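Local coordinates for protein putative acyl-CoA thioester hydrolase YbhC (Escherichia coli K-12, PDB 3GRH) that is a putative acyl-CoA thioesterase of the outer membrane that belongs to the pectinesterase family, yet neither binds pectin nor shows pectinesterase activity, at residues S27-T30 and S36-I39; Y307-A312 and V352-S357; A336-S341 and S357-G362; K367-A372 and M404-N409. All blocks are in the same frame, centred on the assembly; numbering follows the deposited sequence.

Contact 1. Residues S27-T30 and S36-I39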
loop_
_atom_site.group_PDB
_atom_site.type_symbol
_atom_site.label_atom_id
_atom_site.label_comp_id
_atom_site.label_asym_id
_atom_site.label_seq_id
_atom_site.Cartn_x
_atom_site.Cartn_y
_atom_site.Cartn_z
ATOM N N SER A 27 -23.724 -12.342 -6.342
ATOM C CA SER A 27 -22.882 -12.497 -5.174
ATOM C C SER A 27 -23.857 -13.014 -4.164
ATOM O O SER A 27 -25.056 -12.628 -4.160
ATOM C CB SER A 27 -22.330 -11.123 -4.753
ATOM O OG SER A 27 -21.776 -11.125 -3.440
ATOM N N ASP A 28 -23.410 -13.914 -3.311
ATOM C CA ASP A 28 -24.321 -14.321 -2.266
ATOM C C ASP A 28 -24.223 -13.458 -1.036
ATOM O O ASP A 28 -24.822 -13.806 -0.009
ATOM C CB ASP A 28 -24.151 -15.803 -1.904
ATOM C CG ASP A 28 -25.480 -16.477 -1.548
ATOM O OD1 ASP A 28 -26.064 -16.161 -0.471
ATOM O OD2 ASP A 28 -25.939 -17.333 -2.338
ATOM N N GLN A 29 -23.474 -12.344 -1.091
ATOM C CA GLN A 29 -23.302 -11.492 0.062
ATOM C C GLN A 29 -24.469 -10.507 0.154
ATOM O O GLN A 29 -24.741 -9.755 -0.786
ATOM C CB GLN A 29 -21.983 -10.707 -0.050
ATOM C CG GLN A 29 -20.763 -11.547 -0.044
ATOM C CD GLN A 29 -19.524 -10.740 0.220
ATOM O OE1 GLN A 29 -19.378 -9.647 -0.348
ATOM N NE2 GLN A 29 -18.584 -11.292 0.995
ATOM N N THR A 30 -25.192 -10.574 1.266
ATOM C CA THR A 30 -26.462 -9.818 1.427
ATOM C C THR A 30 -26.349 -8.966 2.667
ATOM O O THR A 30 -25.898 -9.463 3.699
ATOM C CB THR A 30 -27.745 -10.706 1.424
ATOM O OG1 THR A 30 -28.177 -11.000 2.751
ATOM C CG2 THR A 30 -27.579 -12.025 0.626
ATOM N N SER A 36 -19.575 -10.471 12.395
ATOM C CA SER A 36 -18.214 -10.855 12.017
ATOM C C SER A 36 -17.836 -10.404 10.619
ATOM O O SER A 36 -16.689 -10.368 10.286
ATOM C CB SER A 36 -18.041 -12.338 12.121
ATOM O OG SER A 36 -18.097 -12.687 13.512
ATOM N N ARG A 37 -18.835 -10.152 9.778
ATOM C CA ARG A 37 -18.643 -9.894 8.341
ATOM C C ARG A 37 -19.749 -8.973 7.836
ATOM O O ARG A 37 -20.720 -9.398 7.219
ATOM C CB ARG A 37 -18.632 -11.188 7.538
ATOM C CG ARG A 37 -18.134 -11.009 6.155
ATOM C CD ARG A 37 -17.871 -12.372 5.488
ATOM N NE ARG A 37 -17.035 -12.194 4.328
ATOM C CZ ARG A 37 -16.388 -13.137 3.693
ATOM N NH1 ARG A 37 -16.536 -14.422 4.039
ATOM N NH2 ARG A 37 -15.636 -12.780 2.658
ATOM N N PRO A 38 -19.622 -7.693 8.117
ATOM C CA PRO A 38 -20.649 -6.794 7.680
ATOM C C PRO A 38 -20.599 -6.522 6.176
ATOM O O PRO A 38 -19.519 -6.376 5.612
ATOM C CB PRO A 38 -20.354 -5.493 8.432
ATOM C CG PRO A 38 -19.186 -5.710 9.213
ATOM C CD PRO A 38 -18.613 -7.060 8.991
ATOM N N ILE A 39 -21.781 -6.430 5.592
ATOM C CA ILE A 39 -21.981 -6.312 4.174
ATOM C C ILE A 39 -22.787 -5.063 3.936
ATOM O O ILE A 39 -23.806 -4.889 4.513
ATOM C CB ILE A 39 -22.713 -7.521 3.554
ATOM C CG1 ILE A 39 -21.964 -8.848 3.826
ATOM C CG2 ILE A 39 -22.921 -7.325 2.056
ATOM C CD1 ILE A 39 -20.553 -8.973 3.301
#

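Contact 2. Residues Y307-A312 and V352-S357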
loop_
_atom_site.group_PDB
_atom_site.type_symbol
_atom_site.label_atom_id
_atom_site.label_comp_id
_atom_site.label_asym_id
_atom_site.label_seq_id
_atom_site.Cartn_x
_atom_site.Cartn_y
_atom_site.Cartn_z
ATOM N N TYR A 307 -2.995 -11.331 7.451
ATOM C CA TYR A 307 -3.971 -10.240 7.391
ATOM C C TYR A 307 -3.660 -9.368 6.203
ATOM O O TYR A 307 -2.590 -8.811 6.180
ATOM C CB TYR A 307 -3.955 -9.338 8.634
ATOM C CG TYR A 307 -3.821 -10.063 9.946
ATOM C CD1 TYR A 307 -4.915 -10.625 10.593
ATOM C CD2 TYR A 307 -2.559 -10.258 10.477
ATOM C CE1 TYR A 307 -4.719 -11.330 11.789
ATOM C CE2 TYR A 307 -2.384 -11.006 11.650
ATOM C CZ TYR A 307 -3.471 -11.507 12.278
ATOM O OH TYR A 307 -3.292 -12.198 13.496
ATOM N N VAL A 308 -4.575 -9.205 5.254
ATOM C CA VAL A 308 -4.260 -8.479 4.084
ATOM C C VAL A 308 -4.158 -6.995 4.336
ATOM O O VAL A 308 -3.178 -6.353 4.022
ATOM C CB VAL A 308 -5.223 -8.754 2.935
ATOM C CG1 VAL A 308 -4.821 -7.961 1.675
ATOM C CG2 VAL A 308 -5.245 -10.291 2.687
ATOM N N PHE A 309 -5.215 -6.412 4.926
ATOM C CA PHE A 309 -5.283 -4.969 5.110
ATOM C C PHE A 309 -5.195 -4.550 6.557
ATOM O O PHE A 309 -5.888 -5.110 7.423
ATOM C CB PHE A 309 -6.629 -4.449 4.556
ATOM C CG PHE A 309 -6.774 -4.581 3.106
ATOM C CD1 PHE A 309 -6.045 -3.794 2.226
ATOM C CD2 PHE A 309 -7.667 -5.482 2.625
ATOM C CE1 PHE A 309 -6.148 -4.009 0.871
ATOM C CE2 PHE A 309 -7.834 -5.631 1.273
ATOM C CZ PHE A 309 -7.062 -4.905 0.413
ATOM N N ALA A 310 -4.345 -3.550 6.847
ATOM C CA ALA A 310 -4.211 -2.980 8.194
ATOM C C ALA A 310 -4.213 -1.475 8.138
ATOM O O ALA A 310 -3.157 -0.810 8.257
ATOM C CB ALA A 310 -2.897 -3.472 8.807
ATOM N N PRO A 311 -5.372 -0.918 7.858
ATOM C CA PRO A 311 -5.526 0.505 7.775
ATOM C C PRO A 311 -5.408 1.180 9.178
ATOM O O PRO A 311 -5.911 0.648 10.216
ATOM C CB PRO A 311 -6.923 0.655 7.200
ATOM C CG PRO A 311 -7.606 -0.539 7.488
ATOM C CD PRO A 311 -6.631 -1.630 7.642
ATOM N N ALA A 312 -4.824 2.360 9.145
ATOM C CA ALA A 312 -4.598 3.222 10.281
ATOM C C ALA A 312 -5.368 4.552 10.130
ATOM O O ALA A 312 -4.947 5.618 10.605
ATOM C CB ALA A 312 -3.100 3.503 10.490
ATOM N N VAL A 352 -11.715 0.173 5.511
ATOM C CA VAL A 352 -11.490 -0.587 4.269
ATOM C C VAL A 352 -12.751 -1.109 3.750
ATOM O O VAL A 352 -13.614 -1.558 4.507
ATOM C CB VAL A 352 -10.468 -1.670 4.419
ATOM C CG1 VAL A 352 -10.785 -2.536 5.500
ATOM C CG2 VAL A 352 -10.309 -2.476 3.097
ATOM N N VAL A 353 -12.923 -0.992 2.435
ATOM C CA VAL A 353 -14.019 -1.627 1.700
ATOM C C VAL A 353 -13.443 -2.536 0.644
ATOM O O VAL A 353 -12.612 -2.105 -0.134
ATOM C CB VAL A 353 -14.923 -0.581 1.051
ATOM C CG1 VAL A 353 -15.910 -1.184 0.102
ATOM C CG2 VAL A 353 -15.670 0.235 2.086
ATOM N N ILE A 354 -13.878 -3.770 0.603
ATOM C CA ILE A 354 -13.559 -4.696 -0.458
ATOM C C ILE A 354 -14.808 -4.966 -1.237
ATOM O O ILE A 354 -15.803 -5.417 -0.675
ATOM C CB ILE A 354 -12.973 -6.011 0.100
ATOM C CG1 ILE A 354 -11.692 -5.791 0.848
ATOM C CG2 ILE A 354 -12.659 -6.986 -1.098
ATOM C CD1 ILE A 354 -11.212 -7.085 1.581
ATOM N N ARG A 355 -14.806 -4.570 -2.509
ATOM C CA ARG A 355 -15.984 -4.674 -3.370
ATOM C C ARG A 355 -15.724 -5.294 -4.694
ATOM O O ARG A 355 -14.643 -5.173 -5.246
ATOM C CB ARG A 355 -16.691 -3.340 -3.566
ATOM C CG ARG A 355 -15.870 -2.293 -4.180
ATOM C CD ARG A 355 -16.646 -0.958 -4.288
ATOM N NE ARG A 355 -17.812 -1.092 -5.178
ATOM C CZ ARG A 355 -18.859 -0.265 -5.197
ATOM N NH1 ARG A 355 -18.899 0.835 -4.507
ATOM N NH2 ARG A 355 -19.827 -0.544 -6.090
ATOM N N ASP A 356 -16.720 -5.975 -5.208
ATOM C CA ASP A 356 -16.663 -6.482 -6.544
ATOM C C ASP A 356 -15.405 -7.363 -6.851
ATOM O O ASP A 356 -14.877 -7.364 -7.979
ATOM C CB ASP A 356 -16.764 -5.332 -7.561
ATOM C CG ASP A 356 -17.934 -4.402 -7.290
ATOM O OD1 ASP A 356 -19.079 -4.897 -7.176
ATOM O OD2 ASP A 356 -17.705 -3.136 -7.195
ATOM N N SER A 357 -14.963 -8.084 -5.838
ATOM C CA SER A 357 -13.730 -8.802 -5.848
ATOM C C SER A 357 -13.900 -10.295 -5.657
ATOM O O SER A 357 -14.883 -10.757 -5.117
ATOM C CB SER A 357 -12.800 -8.248 -4.781
ATOM O OG SER A 357 -12.371 -6.929 -5.175
#

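Contact 3. Residues A336-S341 and S357-G362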
loop_
_atom_site.group_PDB
_atom_site.type_symbol
_atom_site.label_atom_id
_atom_site.label_comp_id
_atom_site.label_asym_id
_atom_site.label_seq_id
_atom_site.Cartn_x
_atom_site.Cartn_y
_atom_site.Cartn_z
ATOM N N ALA A 336 -5.888 -17.390 6.952
ATOM C CA ALA A 336 -5.758 -15.995 6.477
ATOM C C ALA A 336 -7.034 -15.176 6.676
ATOM O O ALA A 336 -8.137 -15.614 6.502
ATOM C CB ALA A 336 -5.378 -15.997 5.020
ATOM N N GLN A 337 -6.829 -13.920 7.020
ATOM C CA GLN A 337 -7.914 -12.991 7.205
ATOM C C GLN A 337 -7.754 -11.767 6.321
ATOM O O GLN A 337 -6.694 -11.473 5.840
ATOM C CB GLN A 337 -7.980 -12.630 8.694
ATOM C CG GLN A 337 -8.583 -13.736 9.502
ATOM C CD GLN A 337 -8.421 -13.556 11.014
ATOM O OE1 GLN A 337 -7.279 -13.473 11.503
ATOM N NE2 GLN A 337 -9.510 -13.568 11.742
ATOM N N LEU A 338 -8.866 -11.065 6.054
ATOM C CA LEU A 338 -8.856 -9.918 5.139
ATOM C C LEU A 338 -8.229 -8.727 5.763
ATOM O O LEU A 338 -7.715 -7.824 5.049
ATOM C CB LEU A 338 -10.235 -9.622 4.670
ATOM C CG LEU A 338 -10.943 -10.672 3.850
ATOM C CD1 LEU A 338 -12.393 -10.203 3.637
ATOM C CD2 LEU A 338 -10.187 -10.852 2.554
ATOM N N GLY A 339 -8.230 -8.631 7.110
ATOM C CA GLY A 339 -7.610 -7.472 7.688
ATOM C C GLY A 339 -7.808 -7.319 9.179
ATOM O O GLY A 339 -8.437 -8.147 9.827
ATOM N N ARG A 340 -7.291 -6.218 9.695
ATOM C CA ARG A 340 -7.448 -5.816 11.122
ATOM C C ARG A 340 -7.061 -4.364 11.188
ATOM O O ARG A 340 -6.350 -3.824 10.353
ATOM C CB ARG A 340 -6.603 -6.608 12.090
ATOM C CG ARG A 340 -5.148 -6.571 11.776
ATOM C CD ARG A 340 -4.388 -7.449 12.728
ATOM N NE ARG A 340 -2.949 -7.420 12.497
ATOM C CZ ARG A 340 -2.059 -8.032 13.274
ATOM N NH1 ARG A 340 -2.428 -8.747 14.344
ATOM N NH2 ARG A 340 -0.772 -7.925 13.001
ATOM N N SER A 341 -7.623 -3.649 12.144
ATOM C CA SER A 341 -7.288 -2.243 12.231
ATOM C C SER A 341 -5.929 -2.049 12.884
ATOM O O SER A 341 -5.568 -2.784 13.803
ATOM C CB SER A 341 -8.391 -1.514 13.047
ATOM O OG SER A 341 -8.105 -0.107 13.222
ATOM N N SER A 357 -14.963 -8.084 -5.838
ATOM C CA SER A 357 -13.730 -8.802 -5.848
ATOM C C SER A 357 -13.900 -10.295 -5.657
ATOM O O SER A 357 -14.883 -10.757 -5.117
ATOM C CB SER A 357 -12.800 -8.248 -4.781
ATOM O OG SER A 357 -12.371 -6.929 -5.175
ATOM N N ALA A 358 -12.927 -11.062 -6.136
ATOM C CA ALA A 358 -12.957 -12.513 -6.022
ATOM C C ALA A 358 -12.121 -12.849 -4.773
ATOM O O ALA A 358 -10.958 -12.462 -4.712
ATOM C CB ALA A 358 -12.322 -13.167 -7.265
ATOM N N ILE A 359 -12.686 -13.573 -3.821
ATOM C CA ILE A 359 -11.983 -14.067 -2.608
ATOM C C ILE A 359 -11.938 -15.573 -2.659
ATOM O O ILE A 359 -12.939 -16.241 -2.683
ATOM C CB ILE A 359 -12.662 -13.586 -1.323
ATOM C CG1 ILE A 359 -12.774 -12.078 -1.340
ATOM C CG2 ILE A 359 -11.830 -13.983 -0.114
ATOM C CD1 ILE A 359 -13.589 -11.502 -0.250
ATOM N N ASN A 360 -10.765 -16.124 -2.759
ATOM C CA ASN A 360 -10.705 -17.464 -3.286
ATOM C C ASN A 360 -10.438 -18.293 -2.101
ATOM O O ASN A 360 -10.846 -17.957 -0.963
ATOM C CB ASN A 360 -9.721 -17.554 -4.484
ATOM C CG ASN A 360 -10.251 -16.791 -5.731
ATOM O OD1 ASN A 360 -11.413 -16.985 -6.162
ATOM N ND2 ASN A 360 -9.456 -15.803 -6.201
ATOM N N GLU A 361 -9.840 -19.452 -2.309
ATOM C CA GLU A 361 -9.673 -20.318 -1.209
ATOM C C GLU A 361 -8.616 -19.749 -0.279
ATOM O O GLU A 361 -7.805 -18.846 -0.629
ATOM C CB GLU A 361 -9.324 -21.750 -1.664
ATOM C CG GLU A 361 -9.754 -22.849 -0.649
ATOM C CD GLU A 361 -11.281 -22.980 -0.414
ATOM O OE1 GLU A 361 -12.022 -21.984 -0.592
ATOM O OE2 GLU A 361 -11.743 -24.113 -0.056
ATOM N N GLY A 362 -8.712 -20.229 0.943
ATOM C CA GLY A 362 -7.706 -20.061 1.942
ATOM C C GLY A 362 -8.038 -19.104 3.036
ATOM O O GLY A 362 -7.234 -18.942 3.923
HETATM O O HOH W 1 -5.013 -19.557 5.060
#

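Contact 4. Residues K367-A372 and M404-N409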
loop_
_atom_site.group_PDB
_atom_site.type_symbol
_atom_site.label_atom_id
_atom_site.label_comp_id
_atom_site.label_asym_id
_atom_site.label_seq_id
_atom_site.Cartn_x
_atom_site.Cartn_y
_atom_site.Cartn_z
ATOM N N LYS A 367 -14.672 -15.601 10.300
ATOM C CA LYS A 367 -14.147 -14.421 10.945
ATOM C C LYS A 367 -13.080 -13.789 10.043
ATOM O O LYS A 367 -11.883 -13.940 10.222
ATOM C CB LYS A 367 -13.543 -14.765 12.278
ATOM C CG LYS A 367 -14.519 -15.211 13.295
ATOM C CD LYS A 367 -13.868 -15.257 14.646
ATOM C CE LYS A 367 -14.912 -15.350 15.752
ATOM N NZ LYS A 367 -16.254 -15.776 15.232
ATOM N N PRO A 368 -13.514 -13.126 8.984
ATOM C CA PRO A 368 -12.556 -12.559 8.072
ATOM C C PRO A 368 -11.777 -11.359 8.567
ATOM O O PRO A 368 -10.784 -11.024 7.987
ATOM C CB PRO A 368 -13.433 -12.138 6.877
ATOM C CG PRO A 368 -14.771 -11.976 7.490
ATOM C CD PRO A 368 -14.903 -12.960 8.525
ATOM N N TRP A 369 -12.242 -10.725 9.630
ATOM C CA TRP A 369 -11.593 -9.585 10.207
ATOM C C TRP A 369 -11.168 -9.867 11.644
ATOM O O TRP A 369 -11.941 -10.337 12.494
ATOM C CB TRP A 369 -12.527 -8.396 10.173
ATOM C CG TRP A 369 -13.147 -8.062 8.873
ATOM C CD1 TRP A 369 -14.434 -8.236 8.537
ATOM C CD2 TRP A 369 -12.515 -7.431 7.725
ATOM N NE1 TRP A 369 -14.664 -7.747 7.248
ATOM C CE2 TRP A 369 -13.465 -7.268 6.762
ATOM C CE3 TRP A 369 -11.207 -6.963 7.479
ATOM C CZ2 TRP A 369 -13.176 -6.666 5.547
ATOM C CZ3 TRP A 369 -10.934 -6.383 6.290
ATOM C CH2 TRP A 369 -11.886 -6.240 5.353
ATOM N N ALA A 370 -9.904 -9.604 11.897
ATOM C CA ALA A 370 -9.279 -9.886 13.194
ATOM C C ALA A 370 -9.350 -8.712 14.161
ATOM O O ALA A 370 -9.577 -7.561 13.787
ATOM C CB ALA A 370 -7.820 -10.287 12.964
ATOM N N ASP A 371 -9.053 -8.989 15.426
ATOM C CA ASP A 371 -8.929 -7.893 16.382
ATOM C C ASP A 371 -7.780 -6.956 16.032
ATOM O O ASP A 371 -6.823 -7.341 15.319
ATOM C CB ASP A 371 -8.640 -8.444 17.752
ATOM C CG ASP A 371 -9.708 -9.380 18.249
ATOM O OD1 ASP A 371 -10.789 -9.536 17.613
ATOM O OD2 ASP A 371 -9.450 -10.011 19.326
ATOM N N ALA A 372 -7.820 -5.740 16.570
ATOM C CA ALA A 372 -6.823 -4.719 16.171
ATOM C C ALA A 372 -5.443 -5.001 16.679
ATOM O O ALA A 372 -5.271 -5.576 17.771
ATOM C CB ALA A 372 -7.244 -3.357 16.642
ATOM N N MET A 404 -14.644 -1.874 8.551
ATOM C CA MET A 404 -14.190 -2.853 7.561
ATOM C C MET A 404 -15.417 -3.560 6.962
ATOM O O MET A 404 -16.201 -4.242 7.644
ATOM C CB MET A 404 -13.145 -3.755 8.276
ATOM C CG MET A 404 -12.156 -2.866 8.872
ATOM S SD MET A 404 -11.379 -3.414 10.268
ATOM C CE MET A 404 -10.064 -3.914 9.301
ATOM N N TRP A 405 -15.576 -3.355 5.663
ATOM C CA TRP A 405 -16.796 -3.702 4.948
ATOM C C TRP A 405 -16.595 -4.413 3.618
ATOM O O TRP A 405 -15.532 -4.275 3.029
ATOM C CB TRP A 405 -17.563 -2.441 4.571
ATOM C CG TRP A 405 -17.668 -1.373 5.618
ATOM C CD1 TRP A 405 -16.876 -0.333 5.718
ATOM C CD2 TRP A 405 -18.618 -1.272 6.710
ATOM N NE1 TRP A 405 -17.276 0.485 6.781
ATOM C CE2 TRP A 405 -18.302 -0.109 7.434
ATOM C CE3 TRP A 405 -19.669 -2.056 7.157
ATOM C CZ2 TRP A 405 -19.041 0.303 8.547
ATOM C CZ3 TRP A 405 -20.392 -1.646 8.267
ATOM C CH2 TRP A 405 -20.111 -0.501 8.932
ATOM N N GLU A 406 -17.613 -5.195 3.212
ATOM C CA GLU A 406 -17.605 -5.863 1.940
ATOM C C GLU A 406 -18.851 -5.540 1.200
ATOM O O GLU A 406 -19.865 -5.231 1.786
ATOM C CB GLU A 406 -17.540 -7.333 2.117
ATOM C CG GLU A 406 -16.183 -7.817 2.599
ATOM C CD GLU A 406 -16.189 -9.255 2.724
ATOM O OE1 GLU A 406 -16.082 -10.050 1.700
ATOM O OE2 GLU A 406 -16.463 -9.616 3.870
ATOM N N TYR A 407 -18.771 -5.569 -0.104
ATOM C CA TYR A 407 -19.924 -5.430 -1.007
ATOM C C TYR A 407 -19.761 -6.203 -2.314
ATOM O O TYR A 407 -18.747 -6.060 -2.996
ATOM C CB TYR A 407 -20.138 -3.966 -1.346
ATOM C CG TYR A 407 -21.276 -3.692 -2.288
ATOM C CD1 TYR A 407 -22.571 -3.875 -1.896
ATOM C CD2 TYR A 407 -21.032 -3.205 -3.577
ATOM C CE1 TYR A 407 -23.609 -3.599 -2.732
ATOM C CE2 TYR A 407 -22.069 -2.983 -4.434
ATOM C CZ TYR A 407 -23.352 -3.140 -3.980
ATOM O OH TYR A 407 -24.386 -2.885 -4.854
ATOM N N ASN A 408 -20.707 -7.111 -2.596
ATOM C CA ASN A 408 -20.735 -7.764 -3.928
ATOM C C ASN A 408 -19.462 -8.565 -4.292
ATOM O O ASN A 408 -19.010 -8.578 -5.436
ATOM C CB ASN A 408 -21.006 -6.713 -4.997
ATOM C CG ASN A 408 -21.532 -7.326 -6.255
ATOM O OD1 ASN A 408 -22.340 -8.261 -6.214
ATOM N ND2 ASN A 408 -21.068 -6.838 -7.411
ATOM N N ASN A 409 -18.934 -9.284 -3.315
ATOM C CA ASN A 409 -17.766 -10.132 -3.588
ATOM C C ASN A 409 -18.220 -11.517 -3.971
ATOM O O ASN A 409 -19.359 -11.919 -3.688
ATOM C CB ASN A 409 -16.808 -10.151 -2.432
ATOM C CG ASN A 409 -16.264 -8.775 -2.084
ATOM O OD1 ASN A 409 -16.138 -8.406 -0.886
ATOM N ND2 ASN A 409 -15.838 -8.055 -3.060
HETATM O O HOH W 2 -17.089 -7.616 5.955
#

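Contact 1. Residues S27-T30 and S36-I39
Q29 reaches across to I39 and R37, and its side chain shows how one residue can be apolar near its root and polar at its tip. Beginning at CB, the methylene sits 4.0 Å from I39 CD1 and only slightly farther from I39 CG2, packed on the fork of the isoleucine. CG carries the chain on, and with chi1 at -64° and chi2 at -164° it runs out across I39 at about a right angle. The carboxamide carbon CD then lies 3.7 Å from I39 CD1, so one methyl lines both the root and the head of the glutamine. OE1 is 3.9 Å from I39 CD1 and takes its hydrogen bond from the backbone N of N409. At the tip, NE2 rests over a face of the R37 guanidinium, 3.7 Å from R37 NH2, with the amide and guanidinium planes turned 79° apart. NE2 donates to E406 OE1 and to the S414 carbonyl, while R37 NE forms a salt bridge with E406 OE2. Beside this, I39 CB packs 3.7 Å from the T30 carbonyl O. An ST turn sets the loop just before, Q29 N donating to S27 OG over 3.1 Å. Segment 27-30 precedes the small antiparallel hairpin of strands 33-34 and 37-38, and segment 36-39 carries its second strand, which lies against strand 403-407 of the beta-helix. Gripped at both oxygens by Q29 and R37, the E406 carboxylate is probably stabilised as an anion, and I39 supplies an apolar floor beneath the amide.

Contact 2. Residues Y307-A312 and V352-S357
S357 OG, just past the strand whose V352 and I354 pack on F309, has two partners: it donates to the R355 carbonyl O at 2.9 Å, from above the carbonyl plane, and accepts from the backbone N of S326. Next to it R355 NE meets D356 OD2 at 2.9 Å in a nearly straight salt bridge. That bond lies in the guanidinium plane but comes onto the carboxylate from above its plane. Both interactions lie in the turn that ends strand 352-355 and probably steady it, while the contact proper is apolar and is made by V352 and I354 upstream. V352 CG2 lies over one face of the F309 ring, 4.3 Å from its centroid and 22° off the normal, a CH-pi contact displaced toward the rim nearest CG and CD2. In V352, chi1 of 54° wedges CG1 between the backbone N and the carbonyl carbon, leaving CG2 to face the ring and CG1 to meet P311 CG at 4.2 Å. These strands run at 146° to each other on different faces of the right-handed parallel beta-helix of pectinesterases, with F309, P311, V352 and I354 turned into its interior. I354 reaches F309 differently: CD1 comes to the ring's edge, near its plane, and stands 3.7 Å from F309 CE2. The other face of the phenyl ring is covered by V308 CG1, and F295 adds an edge-to-face contact. P311 stands about 7 Å, side chain to side chain, from D280, the predicted nucleophile, and equally far from R340, which probably binds substrate.

Contact 3. Residues A336-S341 and S357-G362
L338 and I359 meet tip to tip, their CD1 methyls 4.3 Å apart, an example of two aliphatic arms meeting inside a beta-helix. Each arm is stretched: in L338 chi2 is 173° and in I359 it is 171°, which carries CD1 as far from its own CA as the chain allows. The second touch sets a side chain on backbone: A336 CB packs 3.6 Å from G362 O. Beside it a water joins the two segments, accepting from A336 N at 3.0 Å and donating to G362 O at 2.6 Å, so the carbonyl that borders a methyl also has a polar partner. Farther out, R37 NH2 lies against both CD1 methyls, and I359 also touches E406 and F328. Backbone bonds to F309 and P368 fix L338 between neighbouring strands, and N364 likewise holds A336. At 338 the chain turns a corner, then passes through the almost fully extended G339 into the strand bearing R340. This arginine probably contributes to substrate binding, by analogy with relatives; it forms a salt bridge through NE with OD1 of D280, the predicted nucleophile, and a cation-pi contact with Y307. Inward packing at a corner, next to a strand that presents active-site residues on the outside, is an arrangement characteristic of the parallel beta-helix of the pectinesterase family.

Contact 4. Residues K367-A372 and M404-N409
M404 lies under the indole of W369 with its CB almost on the ring axis: 3.7 Å from the centroid of the six-membered ring and 6° off the normal, a close CH-pi contact. The methionine then runs obliquely across the indole. Its SD stands off the ring at 5.1 Å from the same centroid and 33° from the normal, an oblique Met-aromatic contact, and a bend at chi3 brings the methyl CE back to 3.7 Å from W369 CE3. Thus the two ends of one side chain press on the indole while the sulfur bows away. These residues come from strands 369-372 and 404-407, whose directions differ by 167° and whose axes are 9.8 Å apart. Strands 369-373 and 403-407 are each the last strand on their face of the parallel beta-helix, and they face each other across its interior at the C-terminal end. At the rim of W369 the contact turns polar. Water 2 sits in the plane of the indole, accepts from W369 NE1 at 2.8 Å and donates to E406 OE2 at 3.0 Å, linking an indole N-H to a buried carboxylate whose main partner is R37. L338, I354 and F379 also pack around W369, whereas M404 comes within about 5 Å of the side chain of R340, the probable substrate-binding arginine.

From the N terminus, contact 1 closes a short local loop that holds the first strand of a small hairpin, long before the others begin. Contact 2 then opens at 307-312, and contact 3 opens at 336-341 before contact 2 has closed at 352-357; contact 3 closes at 357-362, so the two cross and share S357. Contact 4 follows in series, joining 367-372 to 404-409. Strands 307-311, 337-342 and 369-373 are successive neighbours on one side of the beta-helix, and 351-355 and 403-407 are neighbours on another, so contacts 2 to 4 tie its faces together, coil by coil. Both segments of contact 1 touch segment 404-409, so the N-terminal region lies on the end of that stack.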